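Local coordinates for protein FACT complex subunit SPT16 (PDB 6A8M) that probably serves, as a subunit of the FACT histone chaperone complex, to destabilise and restore nucleosomes during transcription, replication and DNA repair, at residues 261-266 / 272-277; 279-282 / 286-289; 402-407 / 413-418. All blocks are in the same frame, centred on the assembly; numbering follows the deposited sequence.

Overall arrangement
All three contacts lie in the M24 peptidase-like part of the N-terminal domain of SPT16, on the same side of the chain's centre. Contacts 1 and 2 follow each other along the chain, with centres about 8 Å apart. They meet directly: Ser264 OG lies 2.8 Å from Asp282 N, and Gln263 O lies 2.9 Å from Leu288 N, both probable hydrogen bonds. Strands 261-263 and 285-295 are neighbours in one sheet. Contact 3 belongs to a second sheet, its centre about 12 Å from that of contact 2. Contacts 2 and 3 touch where Cys286 and Leu288 pack on Tyr413, Ala414 and Gln416. Contacts 1 and 3 do not touch; their nearest atoms are about 5 Å apart.

Contact 1 (261-266 / 272-277); sequences IIQSGP and VSARSS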
ATOM      1  N   ILE A 261      -0.161   3.291  15.189  1.00 13.08           N
ATOM      2  CA  ILE A 261      -1.099   2.600  16.060  1.00 12.78           C
ATOM      3  C   ILE A 261      -0.337   2.127  17.289  1.00 13.30           C
ATOM      4  O   ILE A 261       0.655   1.396  17.161  1.00 15.02           O
ATOM      5  CB  ILE A 261      -1.754   1.399  15.362  1.00 15.25           C
ATOM      6  CG1 ILE A 261      -2.528   1.842  14.108  1.00 14.65           C
ATOM      7  CG2 ILE A 261      -2.667   0.658  16.348  1.00 15.21           C
ATOM      8  CD1 ILE A 261      -2.936   0.685  13.182  1.00 14.09           C
ATOM      9  N   ILE A 262      -0.807   2.523  18.466  1.00 13.10           N
ATOM     10  CA  ILE A 262      -0.354   1.983  19.742  1.00 14.19           C
ATOM     11  C   ILE A 262      -1.575   1.437  20.479  1.00 14.41           C
ATOM     12  O   ILE A 262      -2.623   2.093  20.528  1.00 14.73           O
ATOM     13  CB  ILE A 262       0.371   3.046  20.587  1.00 14.39           C
ATOM     14  CG1 ILE A 262       1.615   3.550  19.836  1.00 16.01           C
ATOM     15  CG2 ILE A 262       0.763   2.524  21.988  1.00 15.49           C
ATOM     16  CD1 ILE A 262       2.284   4.715  20.552  1.00 14.49           C
ATOM     17  N   GLN A 263      -1.451   0.216  21.002  1.00 14.33           N
ATOM     18  CA  GLN A 263      -2.482  -0.407  21.837  1.00 14.59           C
ATOM     19  C   GLN A 263      -1.768  -1.071  23.003  1.00 14.48           C
ATOM     20  O   GLN A 263      -1.077  -2.078  22.814  1.00 15.95           O
ATOM     21  CB  GLN A 263      -3.307  -1.435  21.050  1.00 15.55           C
ATOM     22  CG  GLN A 263      -4.059  -0.840  19.878  1.00 16.08           C
ATOM     23  CD  GLN A 263      -4.771  -1.890  19.062  1.00 20.15           C
ATOM     24  OE1 GLN A 263      -4.653  -3.092  19.327  1.00 22.26           O
ATOM     25  NE2 GLN A 263      -5.505  -1.449  18.055  1.00 18.55           N
ATOM     26  N   SER A 264      -1.932  -0.524  24.203  1.00 14.05           N
ATOM     27  CA  SER A 264      -1.243  -1.060  25.366  1.00 15.44           C
ATOM     28  C   SER A 264      -2.126  -1.950  26.237  1.00 15.10           C
ATOM     29  O   SER A 264      -1.641  -2.452  27.256  1.00 15.21           O
ATOM     30  CB  SER A 264      -0.679   0.078  26.213  1.00 15.74           C
ATOM     31  OG  SER A 264      -1.743   0.862  26.707  1.00 15.13           O
ATOM     32  N   GLY A 265      -3.394  -2.160  25.873  1.00 13.45           N
ATOM     33  CA  GLY A 265      -4.266  -2.988  26.670  1.00 15.58           C
ATOM     34  C   GLY A 265      -5.073  -2.240  27.719  1.00 17.24           C
ATOM     35  O   GLY A 265      -4.860  -1.044  27.979  1.00 16.29           O
ATOM     36  N   PRO A 266      -6.020  -2.947  28.379  1.00 18.60           N
ATOM     37  CA  PRO A 266      -6.222  -4.400  28.293  1.00 18.59           C
ATOM     38  C   PRO A 266      -7.004  -4.883  27.049  1.00 18.10           C
ATOM     39  O   PRO A 266      -7.066  -6.098  26.805  1.00 19.51           O
ATOM     40  CB  PRO A 266      -7.003  -4.709  29.575  1.00 19.21           C
ATOM     41  CG  PRO A 266      -7.861  -3.470  29.781  1.00 20.49           C
ATOM     42  CD  PRO A 266      -6.910  -2.328  29.383  1.00 21.05           C
ATOM     43  N   VAL A 272      -8.069  -5.061  10.432  1.00 26.07           N
ATOM     44  CA  VAL A 272      -7.515  -4.123   9.458  1.00 25.94           C
ATOM     45  C   VAL A 272      -7.922  -2.689   9.780  1.00 26.09           C
ATOM     46  O   VAL A 272      -7.146  -1.746   9.584  1.00 26.91           O
ATOM     47  CB  VAL A 272      -7.962  -4.530   8.038  1.00 28.39           C
ATOM     48  CG1 VAL A 272      -7.516  -3.509   7.015  1.00 26.89           C
ATOM     49  CG2 VAL A 272      -7.441  -5.915   7.694  1.00 31.00           C
ATOM     50  N   SER A 273      -9.148  -2.500  10.257  1.00 24.18           N
ATOM     51  CA  SER A 273      -9.667  -1.174  10.561  1.00 24.13           C
ATOM     52  C   SER A 273      -9.133  -0.590  11.867  1.00 25.13           C
ATOM     53  O   SER A 273      -9.436   0.573  12.177  1.00 23.55           O
ATOM     54  CB  SER A 273     -11.186  -1.264  10.647  1.00 25.56           C
ATOM     55  OG  SER A 273     -11.504  -2.271  11.594  1.00 26.42           O
ATOM     56  N   ALA A 274      -8.361  -1.361  12.639  1.00 24.39           N
ATOM     57  CA  ALA A 274      -8.003  -0.945  13.992  1.00 23.11           C
ATOM     58  C   ALA A 274      -7.140   0.310  13.983  1.00 22.69           C
ATOM     59  O   ALA A 274      -6.308   0.514  13.091  1.00 23.56           O
ATOM     60  CB  ALA A 274      -7.249  -2.060  14.723  1.00 22.74           C
ATOM     61  N   ARG A 275      -7.332   1.135  15.017  1.00 21.45           N
ATOM     62  CA  ARG A 275      -6.544   2.332  15.292  1.00 23.65           C
ATOM     63  C   ARG A 275      -6.016   2.277  16.725  1.00 20.18           C
ATOM     64  O   ARG A 275      -6.266   1.321  17.469  1.00 19.41           O
ATOM     65  CB  ARG A 275      -7.377   3.603  15.086  1.00 29.80           C
ATOM     66  CG  ARG A 275      -7.528   4.014  13.630  1.00 34.85           C
ATOM     67  CD  ARG A 275      -8.325   5.304  13.514  1.00 39.73           C
ATOM     68  NE  ARG A 275      -9.754   5.041  13.621  1.00 43.74           N
ATOM     69  CZ  ARG A 275     -10.688   5.976  13.739  1.00 46.44           C
ATOM     70  NH1 ARG A 275     -10.366   7.262  13.768  1.00 48.08           N
ATOM     71  NH2 ARG A 275     -11.951   5.614  13.830  1.00 46.91           N
ATOM     72  N   SER A 276      -5.297   3.329  17.123  1.00 19.74           N
ATOM     73  CA  SER A 276      -4.802   3.423  18.491  1.00 18.09           C
ATOM     74  C   SER A 276      -5.969   3.367  19.468  1.00 20.71           C
ATOM     75  O   SER A 276      -7.061   3.881  19.197  1.00 22.45           O
ATOM     76  CB  SER A 276      -4.028   4.729  18.726  1.00 19.25           C
ATOM     77  OG  SER A 276      -2.737   4.690  18.136  1.00 13.27           O
ATOM     78  N   SER A 277      -5.723   2.751  20.613  1.00 18.96           N
ATOM     79  CA  SER A 277      -6.724   2.753  21.670  1.00 20.63           C
ATOM     80  C   SER A 277      -6.870   4.161  22.235  1.00 22.03           C
ATOM     81  O   SER A 277      -5.947   4.973  22.177  1.00 25.66           O
ATOM     82  CB  SER A 277      -6.331   1.783  22.788  1.00 21.07           C
ATOM     83  OG  SER A 277      -6.088   0.485  22.281  1.00 23.00           O
TER
HETATM   84  O   HOH W   1      -5.501  -0.752  24.444  1.00 18.53           O
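Ile262 and Gln263 of a short strand meet Arg275, Ser276 and Ser277 of the loop that follows it, in the M24 peptidase-like fold of SPT16. The chain leaves strand 261-263, turns back, then runs beside it in roughly the same direction, without forming a regular strand. Three hydrogen bonds join the two parts. Ser276 points its hydroxyl at the strand backbone, and OG accepts from Ile262 N at 2.9 Å in a nearly straight bond (168°). OG sits beside its own backbone N (chi1 -75°), which sets it at the strand's edge, facing that N-H. It also hydrogen-bonds Ser219 OG on helix 215-224. The backbone adds a longer bond, Ser277 N to Ile262 O at 3.2 Å.

The Gln263 side chain runs extended beyond CG and reaches the loop with its amide. NE2 donates to Arg275 O at 2.9 Å. The carbonyl oxygen lies close to the amide plane, but the nitrogen stands above the plane of the Arg275 carbonyl. At the other end of the amide, OE1 accepts from Asp269 N. Both ends of the buried amide are thus held, which fixes how it is turned. Ala274 CB packs against NE2 at 3.8 Å.

Ile261 lies alongside the loop and uses both branches. CD1 touches Ala274 O at 3.4 Å, while CG2, anti to the backbone N, rests against the carbonyl of Arg275. Ile262 turns the end of its side chain the other way, onto Asp215, Leu218 and Ser219. On the other edge of the strand, Ile261 and Gln263 form backbone bonds with Ser290 and Leu288. The loop therefore lies along the edge not taken by strand 285-295. Past the strand, one water accepts from Gly265 N and sits 2.6 Å from Ser277 OG.

Contact 2 (279-282 / 286-289); sequences TQLD and CILA
Strand 285-295 of the M24 peptidase-like domain is met here by the loop that leads into it, and the touch is made by the end of one isoleucine. Ile287 turns its side chain toward segment 279-282. CG1 stands beside the backbone N (chi1 -58°) and the chain runs on extended, so that CD1 reaches the loop. There it meets Asp282 O at 3.5 Å, a methyl against a carbonyl oxygen. The same methyl approaches Leu281 CD1 at 4.4 Å, a loose apolar contact of two branch ends.

The packing continues beyond the two segments. Leu281 and Ile287 both lie on Leu203 of helix 179-208, so loop and strand pack against the same residue of that helix. The loop is also placed by polar bonding from elsewhere: Leu281 pairs through its backbone with Ile213. Gln280 folds back on its own segment. Its NE2 donates to Leu281 O at 2.9 Å, approaching in the carbonyl plane on a lone pair, and its OE1 accepts from Ile213 N.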
ATOM      1  N   THR A 279      -7.644   4.587  25.486  1.00 22.59           N
ATOM      2  CA  THR A 279      -7.536   4.389  26.923  1.00 22.41           C
ATOM      3  C   THR A 279      -6.110   4.645  27.393  1.00 20.36           C
ATOM      4  O   THR A 279      -5.168   4.685  26.601  1.00 21.35           O
ATOM      5  CB  THR A 279      -7.964   2.964  27.288  1.00 20.32           C
ATOM      6  OG1 THR A 279      -7.224   2.041  26.470  1.00 19.43           O
ATOM      7  CG2 THR A 279      -9.455   2.774  26.998  1.00 20.59           C
ATOM      8  N   GLN A 280      -5.965   4.781  28.713  1.00 21.04           N
ATOM      9  CA  GLN A 280      -4.676   5.077  29.334  1.00 21.13           C
ATOM     10  C   GLN A 280      -3.590   4.088  28.915  1.00 20.84           C
ATOM     11  O   GLN A 280      -3.833   2.887  28.758  1.00 18.75           O
ATOM     12  CB  GLN A 280      -4.817   5.067  30.858  1.00 25.28           C
ATOM     13  CG  GLN A 280      -3.498   4.928  31.622  1.00 30.74           C
ATOM     14  CD  GLN A 280      -2.648   6.192  31.615  1.00 34.34           C
ATOM     15  OE1 GLN A 280      -3.165   7.317  31.481  1.00 36.00           O
ATOM     16  NE2 GLN A 280      -1.332   6.012  31.744  1.00 31.62           N
ATOM     17  N   LEU A 281      -2.390   4.616  28.696  1.00 19.99           N
ATOM     18  CA  LEU A 281      -1.232   3.771  28.449  1.00 19.87           C
ATOM     19  C   LEU A 281      -1.028   2.830  29.634  1.00 21.80           C
ATOM     20  O   LEU A 281      -0.906   3.277  30.777  1.00 24.66           O
ATOM     21  CB  LEU A 281      -0.000   4.650  28.234  1.00 20.78           C
ATOM     22  CG  LEU A 281       1.377   3.998  28.131  1.00 22.16           C
ATOM     23  CD1 LEU A 281       1.415   3.039  26.980  1.00 20.82           C
ATOM     24  CD2 LEU A 281       2.416   5.090  27.938  1.00 24.49           C
ATOM     25  N   ASP A 282      -1.043   1.529  29.370  1.00 20.62           N
ATOM     26  CA  ASP A 282      -0.899   0.527  30.421  1.00 23.59           C
ATOM     27  C   ASP A 282       0.532   0.018  30.385  1.00 23.38           C
ATOM     28  O   ASP A 282       0.896  -0.778  29.516  1.00 24.34           O
ATOM     29  CB  ASP A 282      -1.903  -0.607  30.248  1.00 24.54           C
ATOM     30  CG  ASP A 282      -1.744  -1.668  31.320  1.00 27.00           C
ATOM     31  OD1 ASP A 282      -1.601  -1.284  32.488  1.00 29.23           O
ATOM     32  OD2 ASP A 282      -1.738  -2.871  30.995  1.00 28.22           O
ATOM     33  N   CYS A 286       2.060  -6.661  27.615  1.00 15.60           N
ATOM     34  CA  CYS A 286       2.318  -6.452  26.192  1.00 14.49           C
ATOM     35  C   CYS A 286       1.773  -5.109  25.696  1.00 16.45           C
ATOM     36  O   CYS A 286       0.648  -4.710  26.028  1.00 16.04           O
ATOM     37  CB  CYS A 286       1.718  -7.592  25.358  1.00 15.77           C
ATOM     38  SG  CYS A 286       2.394  -9.218  25.765  1.00 17.85           S
ATOM     39  N   ILE A 287       2.586  -4.413  24.898  1.00 16.50           N
ATOM     40  CA  ILE A 287       2.188  -3.173  24.241  1.00 14.32           C
ATOM     41  C   ILE A 287       2.468  -3.310  22.750  1.00 12.32           C
ATOM     42  O   ILE A 287       3.590  -3.659  22.355  1.00 14.03           O
ATOM     43  CB  ILE A 287       2.928  -1.961  24.827  1.00 14.41           C
ATOM     44  CG1 ILE A 287       2.645  -1.888  26.332  1.00 14.28           C
ATOM     45  CG2 ILE A 287       2.539  -0.673  24.078  1.00 13.14           C
ATOM     46  CD1 ILE A 287       3.446  -0.837  27.053  1.00 13.83           C
ATOM     47  N   LEU A 288       1.452  -3.059  21.928  1.00 11.93           N
ATOM     48  CA  LEU A 288       1.556  -3.216  20.485  1.00 12.35           C
ATOM     49  C   LEU A 288       1.793  -1.868  19.822  1.00 13.56           C
ATOM     50  O   LEU A 288       1.129  -0.873  20.143  1.00 13.57           O
ATOM     51  CB  LEU A 288       0.284  -3.833  19.905  1.00 14.68           C
ATOM     52  CG  LEU A 288      -0.215  -5.131  20.556  1.00 15.37           C
ATOM     53  CD1 LEU A 288      -1.381  -5.666  19.734  1.00 15.53           C
ATOM     54  CD2 LEU A 288       0.872  -6.177  20.695  1.00 14.98           C
ATOM     55  N   ALA A 289       2.709  -1.849  18.861  1.00 12.17           N
ATOM     56  CA  ALA A 289       2.972  -0.638  18.103  1.00 12.22           C
ATOM     57  C   ALA A 289       3.097  -0.969  16.627  1.00 12.88           C
ATOM     58  O   ALA A 289       3.637  -2.020  16.265  1.00 12.08           O
ATOM     59  CB  ALA A 289       4.251   0.041  18.593  1.00 12.36           C
TER

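Contact 3 (402-407 / 413-418); sequences NNLKDS and YALQLA
Tyr413 N donates to Leu404 O at 3.0 Å, a nearly straight bond (167°). The return bond, Leu404 N to Tyr413 O, is weak at 3.3 Å. Together they make an antiparallel hydrogen-bonded pair next to the turn that closes the hairpin of strands 394-405 and 412-424. The chain turns a corner at Asn403, where Asn402 OD1 accepts from Asn403 N at 2.8 Å. A water bridges the hairpin: it donates to Lys405 O and accepts from Tyr413 OH. The phenol oxygen also bonds Asn317 ND2.

Leu404 and Tyr413 project on the same face of the sheet, and the tyrosine ring lies with one face against the leucine. Tyr413 CG lies between its backbone N and carbonyl carbon (chi1 68°), which swings the ring toward the other strand. Leu404 CB sits over the centre of the ring face, 3.8 Å from the centroid and 10° off the normal, in a CH-pi contact. Leu404 CD1 extends the overlap to Tyr413 CE2 at 3.6 Å and reaches Leu415 CD1 more loosely. Asp406 N comes up at the ring edge, 3.6 Å from Tyr413 CE1. Away from the ring, Ala414 CB touches Asn402 OD1.

Asp406 ties the turn back to itself through Lys408 N and Thr409 N, and to Ser311 OG just before helix 312-332. Leu415 packs on Asn317 and Leu321 of that helix and on Thr305 of strand 298-308, so the hairpin is joined to both the helix and the neighbouring sheet.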
ATOM      1  N   ASN A 402      -4.771 -12.396  19.481  1.00 14.15           N
ATOM      2  CA  ASN A 402      -5.559 -11.519  20.338  1.00 14.07           C
ATOM      3  C   ASN A 402      -6.289 -12.352  21.385  1.00 15.96           C
ATOM      4  O   ASN A 402      -6.353 -13.586  21.307  1.00 19.23           O
ATOM      5  CB  ASN A 402      -6.530 -10.672  19.503  1.00 15.58           C
ATOM      6  CG  ASN A 402      -6.996  -9.385  20.225  1.00 16.75           C
ATOM      7  OD1 ASN A 402      -6.623  -9.114  21.369  1.00 14.98           O
ATOM      8  ND2 ASN A 402      -7.804  -8.590  19.534  1.00 16.52           N
ATOM      9  N   ASN A 403      -6.796 -11.660  22.404  1.00 14.72           N
ATOM     10  CA  ASN A 403      -7.677 -12.285  23.399  1.00 16.48           C
ATOM     11  C   ASN A 403      -6.953 -13.389  24.165  1.00 16.85           C
ATOM     12  O   ASN A 403      -7.500 -14.467  24.422  1.00 21.11           O
ATOM     13  CB  ASN A 403      -8.957 -12.819  22.746  1.00 20.12           C
ATOM     14  CG  ASN A 403      -9.765 -11.721  22.082  1.00 24.63           C
ATOM     15  OD1 ASN A 403     -10.299 -10.855  22.760  1.00 29.83           O
ATOM     16  ND2 ASN A 403      -9.870 -11.762  20.754  1.00 21.79           N
ATOM     17  N   LEU A 404      -5.720 -13.110  24.550  1.00 16.81           N
ATOM     18  CA  LEU A 404      -4.954 -13.988  25.414  1.00 18.09           C
ATOM     19  C   LEU A 404      -5.028 -13.478  26.846  1.00 18.92           C
ATOM     20  O   LEU A 404      -5.214 -12.284  27.085  1.00 17.49           O
ATOM     21  CB  LEU A 404      -3.496 -14.050  24.956  1.00 16.53           C
ATOM     22  CG  LEU A 404      -3.349 -14.422  23.482  1.00 18.43           C
ATOM     23  CD1 LEU A 404      -1.884 -14.435  23.091  1.00 18.24           C
ATOM     24  CD2 LEU A 404      -4.006 -15.792  23.278  1.00 18.67           C
ATOM     25  N   LYS A 405      -4.875 -14.397  27.800  1.00 19.37           N
ATOM     26  CA  LYS A 405      -4.757 -14.040  29.203  1.00 20.64           C
ATOM     27  C   LYS A 405      -3.677 -14.891  29.845  1.00 19.27           C
ATOM     28  O   LYS A 405      -3.568 -16.084  29.557  1.00 18.52           O
ATOM     29  CB  LYS A 405      -6.071 -14.246  29.965  1.00 23.91           C
ATOM     30  CG  LYS A 405      -7.217 -13.349  29.519  1.00 27.06           C
ATOM     31  CD  LYS A 405      -8.365 -13.379  30.538  1.00 31.42           C
ATOM     32  CE  LYS A 405      -9.674 -12.903  29.913  1.00 34.78           C
ATOM     33  NZ  LYS A 405      -9.538 -11.556  29.287  1.00 36.45           N
ATOM     34  N   ASP A 406      -2.879 -14.284  30.707  1.00 17.15           N
ATOM     35  CA  ASP A 406      -1.970 -15.086  31.516  1.00 17.82           C
ATOM     36  C   ASP A 406      -2.767 -16.060  32.380  1.00 19.49           C
ATOM     37  O   ASP A 406      -3.765 -15.684  32.998  1.00 19.89           O
ATOM     38  CB  ASP A 406      -1.105 -14.192  32.397  1.00 22.76           C
ATOM     39  CG  ASP A 406      -0.068 -14.979  33.142  1.00 24.05           C
ATOM     40  OD1 ASP A 406       1.022 -15.188  32.574  1.00 26.03           O
ATOM     41  OD2 ASP A 406      -0.357 -15.439  34.265  1.00 24.58           O
ATOM     42  N   SER A 407      -2.352 -17.328  32.396  1.00 20.16           N
ATOM     43  CA  SER A 407      -3.161 -18.342  33.063  1.00 25.78           C
ATOM     44  C   SER A 407      -3.212 -18.177  34.578  1.00 27.59           C
ATOM     45  O   SER A 407      -4.142 -18.697  35.213  1.00 26.51           O
ATOM     46  CB  SER A 407      -2.632 -19.733  32.724  1.00 27.73           C
ATOM     47  OG  SER A 407      -1.443 -19.996  33.438  1.00 27.70           O
ATOM     48  N   TYR A 413      -3.539  -9.852  27.325  1.00 15.16           N
ATOM     49  CA  TYR A 413      -2.472  -9.394  26.445  1.00 13.10           C
ATOM     50  C   TYR A 413      -2.746  -9.820  25.009  1.00 13.54           C
ATOM     51  O   TYR A 413      -3.750 -10.466  24.701  1.00 15.29           O
ATOM     52  CB  TYR A 413      -1.100  -9.882  26.915  1.00 14.13           C
ATOM     53  CG  TYR A 413      -0.812 -11.368  26.833  1.00 15.41           C
ATOM     54  CD1 TYR A 413      -1.236 -12.239  27.837  1.00 17.02           C
ATOM     55  CD2 TYR A 413      -0.033 -11.879  25.794  1.00 17.32           C
ATOM     56  CE1 TYR A 413      -0.918 -13.609  27.774  1.00 18.43           C
ATOM     57  CE2 TYR A 413       0.283 -13.230  25.719  1.00 17.36           C
ATOM     58  CZ  TYR A 413      -0.157 -14.082  26.703  1.00 19.44           C
ATOM     59  OH  TYR A 413       0.176 -15.418  26.622  1.00 20.02           O
ATOM     60  N   ALA A 414      -1.869  -9.372  24.124  1.00 14.13           N
ATOM     61  CA  ALA A 414      -1.973  -9.651  22.702  1.00 11.90           C
ATOM     62  C   ALA A 414      -0.562  -9.545  22.167  1.00 12.16           C
ATOM     63  O   ALA A 414       0.329  -9.003  22.830  1.00 15.03           O
ATOM     64  CB  ALA A 414      -2.929  -8.686  21.979  1.00 11.74           C
ATOM     65  N   LEU A 415      -0.355 -10.096  20.984  1.00 12.74           N
ATOM     66  CA  LEU A 415       0.967 -10.117  20.374  1.00 12.16           C
ATOM     67  C   LEU A 415       0.837  -9.738  18.917  1.00 13.71           C
ATOM     68  O   LEU A 415      -0.082 -10.192  18.233  1.00 14.81           O
ATOM     69  CB  LEU A 415       1.631 -11.513  20.461  1.00 14.81           C
ATOM     70  CG  LEU A 415       1.799 -12.056  21.882  1.00 18.48           C
ATOM     71  CD1 LEU A 415       2.223 -13.525  21.849  1.00 21.67           C
ATOM     72  CD2 LEU A 415       2.820 -11.221  22.661  1.00 17.86           C
ATOM     73  N   GLN A 416       1.788  -8.956  18.418  1.00 12.80           N
ATOM     74  CA  GLN A 416       1.723  -8.613  17.013  1.00 11.66           C
ATOM     75  C   GLN A 416       3.116  -8.289  16.500  1.00 13.95           C
ATOM     76  O   GLN A 416       3.865  -7.554  17.139  1.00 16.58           O
ATOM     77  CB  GLN A 416       0.768  -7.435  16.782  1.00 13.41           C
ATOM     78  CG  GLN A 416       0.604  -7.084  15.328  1.00 16.27           C
ATOM     79  CD  GLN A 416      -0.547  -6.143  15.114  1.00 16.58           C
ATOM     80  OE1 GLN A 416      -0.574  -5.025  15.680  1.00 17.48           O
ATOM     81  NE2 GLN A 416      -1.524  -6.589  14.337  1.00 17.70           N
ATOM     82  N   LEU A 417       3.441  -8.817  15.322  1.00 14.17           N
ATOM     83  CA  LEU A 417       4.736  -8.575  14.707  1.00 12.54           C
ATOM     84  C   LEU A 417       4.510  -8.398  13.218  1.00 11.13           C
ATOM     85  O   LEU A 417       3.802  -9.206  12.618  1.00 13.29           O
ATOM     86  CB  LEU A 417       5.666  -9.771  14.957  1.00 15.51           C
ATOM     87  CG  LEU A 417       7.124  -9.649  14.543  1.00 18.12           C
ATOM     88  CD1 LEU A 417       7.822  -8.599  15.415  1.00 19.55           C
ATOM     89  CD2 LEU A 417       7.813 -11.006  14.654  1.00 18.82           C
ATOM     90  N   ALA A 418       5.117  -7.369  12.621  1.00  9.84           N
ATOM     91  CA  ALA A 418       5.015  -7.188  11.175  1.00 10.91           C
ATOM     92  C   ALA A 418       6.335  -6.682  10.618  1.00 10.90           C
ATOM     93  O   ALA A 418       7.032  -5.897  11.258  1.00 11.44           O
ATOM     94  CB  ALA A 418       3.870  -6.214  10.794  1.00 11.75           C
TER
HETATM   95  O   HOH W   2      -1.096 -17.104  28.275  1.00 22.73           O